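PDB 3N6X: putative glutathionylspermidine synthase from Methylobacillus flagellatus, which probably acts as an ATP-dependent ligase of the circularly permuted ATP-grasp family, with glutathionylspermidine synthase activity presumed but not established. Local coordinates for residues 47-55 with 178-186. Sequence-based numbering, arbitrary orientation.
Sequences ELLFRRVGI and KMMMRLFPE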
loop_
_atom_site.group_PDB
_atom_site.type_symbol
_atom_site.label_atom_id
_atom_site.label_comp_id
_atom_site.label_asym_id
_atom_site.label_seq_id
_atom_site.Cartn_x
_atom_site.Cartn_y
_atom_site.Cartn_z
ATOM N N GLU A 47 13.779 -23.965 -12.206
ATOM C CA GLU A 47 14.262 -25.304 -11.897
ATOM C C GLU A 47 14.767 -25.358 -10.450
ATOM O O GLU A 47 14.416 -26.290 -9.716
ATOM C CB GLU A 47 15.369 -25.716 -12.879
ATOM C CG GLU A 47 14.834 -26.266 -14.194
ATOM C CD GLU A 47 15.860 -26.418 -15.304
ATOM O OE1 GLU A 47 17.036 -26.729 -14.999
ATOM O OE2 GLU A 47 15.476 -26.267 -16.486
ATOM N N LEU A 48 15.546 -24.317 -10.024
ATOM C CA LEU A 48 16.070 -24.181 -8.657
ATOM C C LEU A 48 14.906 -24.117 -7.645
ATOM O O LEU A 48 14.922 -24.831 -6.639
ATOM C CB LEU A 48 16.953 -22.907 -8.545
ATOM C CG LEU A 48 17.744 -22.720 -7.222
ATOM C CD1 LEU A 48 19.017 -21.922 -7.458
ATOM C CD2 LEU A 48 16.893 -22.021 -6.153
ATOM N N LEU A 49 13.900 -23.265 -7.927
ATOM C CA LEU A 49 12.739 -23.086 -7.055
ATOM C C LEU A 49 11.900 -24.352 -6.917
ATOM O O LEU A 49 11.377 -24.621 -5.837
ATOM C CB LEU A 49 11.885 -21.895 -7.515
ATOM C CG LEU A 49 12.477 -20.519 -7.189
ATOM C CD1 LEU A 49 11.996 -19.468 -8.172
ATOM C CD2 LEU A 49 12.157 -20.108 -5.764
ATOM N N PHE A 50 11.816 -25.162 -7.985
ATOM C CA PHE A 50 11.081 -26.426 -7.919
ATOM C C PHE A 50 11.869 -27.500 -7.150
ATOM O O PHE A 50 11.310 -28.144 -6.271
ATOM C CB PHE A 50 10.710 -26.930 -9.322
ATOM C CG PHE A 50 10.012 -28.269 -9.296
ATOM C CD1 PHE A 50 8.684 -28.372 -8.895
ATOM C CD2 PHE A 50 10.696 -29.434 -9.622
ATOM C CE1 PHE A 50 8.050 -29.612 -8.844
ATOM C CE2 PHE A 50 10.063 -30.673 -9.561
ATOM C CZ PHE A 50 8.742 -30.754 -9.181
ATOM N N ARG A 51 13.159 -27.706 -7.510
ATOM C CA ARG A 51 14.033 -28.707 -6.877
ATOM C C ARG A 51 14.135 -28.508 -5.360
ATOM O O ARG A 51 14.102 -29.488 -4.609
ATOM C CB ARG A 51 15.446 -28.663 -7.486
ATOM C CG ARG A 51 15.584 -29.358 -8.838
ATOM C CD ARG A 51 17.051 -29.534 -9.232
ATOM N NE ARG A 51 17.873 -28.366 -8.882
ATOM C CZ ARG A 51 18.106 -27.340 -9.698
ATOM N NH1 ARG A 51 17.599 -27.332 -10.925
ATOM N NH2 ARG A 51 18.851 -26.319 -9.294
ATOM N N ARG A 52 14.278 -27.241 -4.916
ATOM C CA ARG A 52 14.435 -26.912 -3.503
ATOM C C ARG A 52 13.093 -26.784 -2.767
ATOM O O ARG A 52 12.905 -27.428 -1.733
ATOM C CB ARG A 52 15.272 -25.629 -3.322
ATOM C CG ARG A 52 16.731 -25.745 -3.758
ATOM C CD ARG A 52 17.514 -24.539 -3.279
ATOM N NE ARG A 52 18.806 -24.400 -3.953
ATOM C CZ ARG A 52 19.740 -23.525 -3.589
ATOM N NH1 ARG A 52 19.541 -22.725 -2.548
ATOM N NH2 ARG A 52 20.887 -23.455 -4.254
ATOM N N VAL A 53 12.182 -25.918 -3.263
ATOM C CA VAL A 53 10.914 -25.650 -2.572
ATOM C C VAL A 53 9.609 -26.132 -3.275
ATOM O O VAL A 53 8.514 -25.885 -2.765
ATOM C CB VAL A 53 10.808 -24.211 -1.963
ATOM C CG1 VAL A 53 11.775 -24.035 -0.791
ATOM C CG2 VAL A 53 11.028 -23.133 -3.021
ATOM N N GLY A 54 9.753 -26.871 -4.377
ATOM C CA GLY A 54 8.629 -27.470 -5.100
ATOM C C GLY A 54 7.631 -26.496 -5.696
ATOM O O GLY A 54 6.430 -26.783 -5.724
ATOM N N ILE A 55 8.117 -25.348 -6.204
ATOM C CA ILE A 55 7.261 -24.323 -6.812
ATOM C C ILE A 55 7.117 -24.524 -8.331
ATOM O O ILE A 55 8.100 -24.824 -9.015
ATOM C CB ILE A 55 7.781 -22.897 -6.478
ATOM C CG1 ILE A 55 7.594 -22.558 -4.991
ATOM C CG2 ILE A 55 7.122 -21.843 -7.369
ATOM C CD1 ILE A 55 8.312 -21.287 -4.572
ATOM N N LYS A 178 11.082 -14.754 4.506
ATOM C CA LYS A 178 11.169 -16.124 5.006
ATOM C C LYS A 178 11.664 -17.081 3.891
ATOM O O LYS A 178 12.529 -17.909 4.143
ATOM C CB LYS A 178 9.797 -16.557 5.552
ATOM C CG LYS A 178 9.831 -17.808 6.407
ATOM C CD LYS A 178 8.420 -18.244 6.832
ATOM C CE LYS A 178 8.347 -19.730 7.113
ATOM N NZ LYS A 178 7.794 -20.014 8.468
HETATM N N MSE A 179 11.180 -16.877 2.646
HETATM C CA MSE A 179 11.553 -17.648 1.447
HETATM C C MSE A 179 13.040 -17.459 1.092
HETATM O O MSE A 179 13.737 -18.445 0.825
HETATM C CB MSE A 179 10.649 -17.234 0.259
HETATM C CG MSE A 179 11.043 -17.866 -1.083
HETATM SE SE MSE A 179 10.999 -19.825 -1.021
HETATM C CE MSE A 179 9.186 -20.071 -1.337
HETATM N N MSE A 180 13.520 -16.186 1.086
HETATM C CA MSE A 180 14.909 -15.835 0.776
HETATM C C MSE A 180 15.869 -16.409 1.809
HETATM O O MSE A 180 16.956 -16.867 1.449
HETATM C CB MSE A 180 15.081 -14.301 0.692
HETATM C CG MSE A 180 14.453 -13.688 -0.552
HETATM SE SE MSE A 180 15.365 -14.106 -2.231
HETATM C CE MSE A 180 17.047 -13.317 -1.890
HETATM N N MSE A 181 15.482 -16.347 3.109
HETATM C CA MSE A 181 16.280 -16.877 4.214
HETATM C C MSE A 181 16.365 -18.419 4.134
HETATM O O MSE A 181 17.401 -19.001 4.463
HETATM C CB MSE A 181 15.693 -16.430 5.570
HETATM C CG MSE A 181 16.505 -16.946 6.787
HETATM SE SE MSE A 181 18.395 -16.319 6.790
HETATM C CE MSE A 181 18.056 -14.533 7.451
ATOM N N ARG A 182 15.275 -19.068 3.688
ATOM C CA ARG A 182 15.215 -20.522 3.549
ATOM C C ARG A 182 16.095 -20.985 2.364
ATOM O O ARG A 182 16.840 -21.949 2.501
ATOM C CB ARG A 182 13.754 -20.962 3.355
ATOM C CG ARG A 182 13.488 -22.444 3.525
ATOM C CD ARG A 182 12.009 -22.712 3.284
ATOM N NE ARG A 182 11.587 -24.036 3.748
ATOM C CZ ARG A 182 10.376 -24.542 3.535
ATOM N NH1 ARG A 182 9.466 -23.844 2.865
ATOM N NH2 ARG A 182 10.065 -25.749 3.991
ATOM N N LEU A 183 16.032 -20.270 1.222
ATOM C CA LEU A 183 16.812 -20.622 0.037
ATOM C C LEU A 183 18.288 -20.266 0.178
ATOM O O LEU A 183 19.140 -21.091 -0.153
ATOM C CB LEU A 183 16.246 -19.929 -1.222
ATOM C CG LEU A 183 14.869 -20.360 -1.723
ATOM C CD1 LEU A 183 14.356 -19.381 -2.769
ATOM C CD2 LEU A 183 14.896 -21.773 -2.293
ATOM N N PHE A 184 18.602 -19.001 0.571
ATOM C CA PHE A 184 19.988 -18.512 0.570
ATOM C C PHE A 184 20.467 -17.908 1.919
ATOM O O PHE A 184 20.850 -16.731 1.963
ATOM C CB PHE A 184 20.206 -17.512 -0.587
ATOM C CG PHE A 184 19.387 -17.785 -1.831
ATOM C CD1 PHE A 184 19.730 -18.821 -2.696
ATOM C CD2 PHE A 184 18.284 -17.002 -2.143
ATOM C CE1 PHE A 184 18.979 -19.069 -3.853
ATOM C CE2 PHE A 184 17.540 -17.244 -3.305
ATOM C CZ PHE A 184 17.896 -18.271 -4.157
ATOM N N PRO A 185 20.568 -18.723 3.006
ATOM C CA PRO A 185 21.044 -18.169 4.290
ATOM C C PRO A 185 22.405 -17.482 4.187
ATOM O O PRO A 185 22.613 -16.441 4.810
ATOM C CB PRO A 185 21.087 -19.400 5.217
ATOM C CG PRO A 185 21.040 -20.585 4.304
ATOM C CD PRO A 185 20.221 -20.154 3.137
ATOM N N GLU A 186 23.301 -18.022 3.347
ATOM C CA GLU A 186 24.652 -17.473 3.158
ATOM C C GLU A 186 24.652 -16.015 2.633
ATOM O O GLU A 186 25.564 -15.249 2.944
ATOM C CB GLU A 186 25.506 -18.408 2.268
ATOM C CG GLU A 186 25.108 -18.435 0.792
ATOM C CD GLU A 186 23.945 -19.333 0.393
ATOM O OE1 GLU A 186 23.296 -19.922 1.289
ATOM O OE2 GLU A 186 23.687 -19.446 -0.826
HETATM O O HOH W 1 22.588 -21.564 -2.837
#
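Leu183 is the knob of this contact, its branched end set among Leu48, Leu49, Arg52 and Val53 on one face of helix 42-53. Its two methyls divide the work: CD1 meets Leu49 CD2 at 3.8 Å, the side chains crossing at about a right angle, while Leu183 CD2 lies 3.9 Å from Arg52 CD and 4.1 Å from Val53 CG1. A forked, apolar leucine suits such a hole, and short, beta-branched Val53 fills its wall with little flexibility. One turn earlier, the flexible Met179 (present as selenomethionine) bends at chi2 (59°) and chi3 (83°), which carries its end across, tip to tip with Val53 and Ile55; its CE lies 3.6 Å from Ile55 CD1.

Arg52 serves both the apolar packing and the polar margin. Its CB and CD pack against Leu183 CD2, and the chain, extended from CG to NE, takes the guanidinium past the end of helix 170-183. There NH1 lies 2.9 Å from Leu183 O, at an angle too poor for a hydrogen bond, whereas NH2 donates to a water (2.9 Å) that in turn donates to Glu186 OE2. Trp30 NE1 is also hydrogen-bonded to that oxygen, and its ring meets Phe184 edge-to-face. Apolar packing thus makes most of the join, while the water probably lets opposite charges attract without touching.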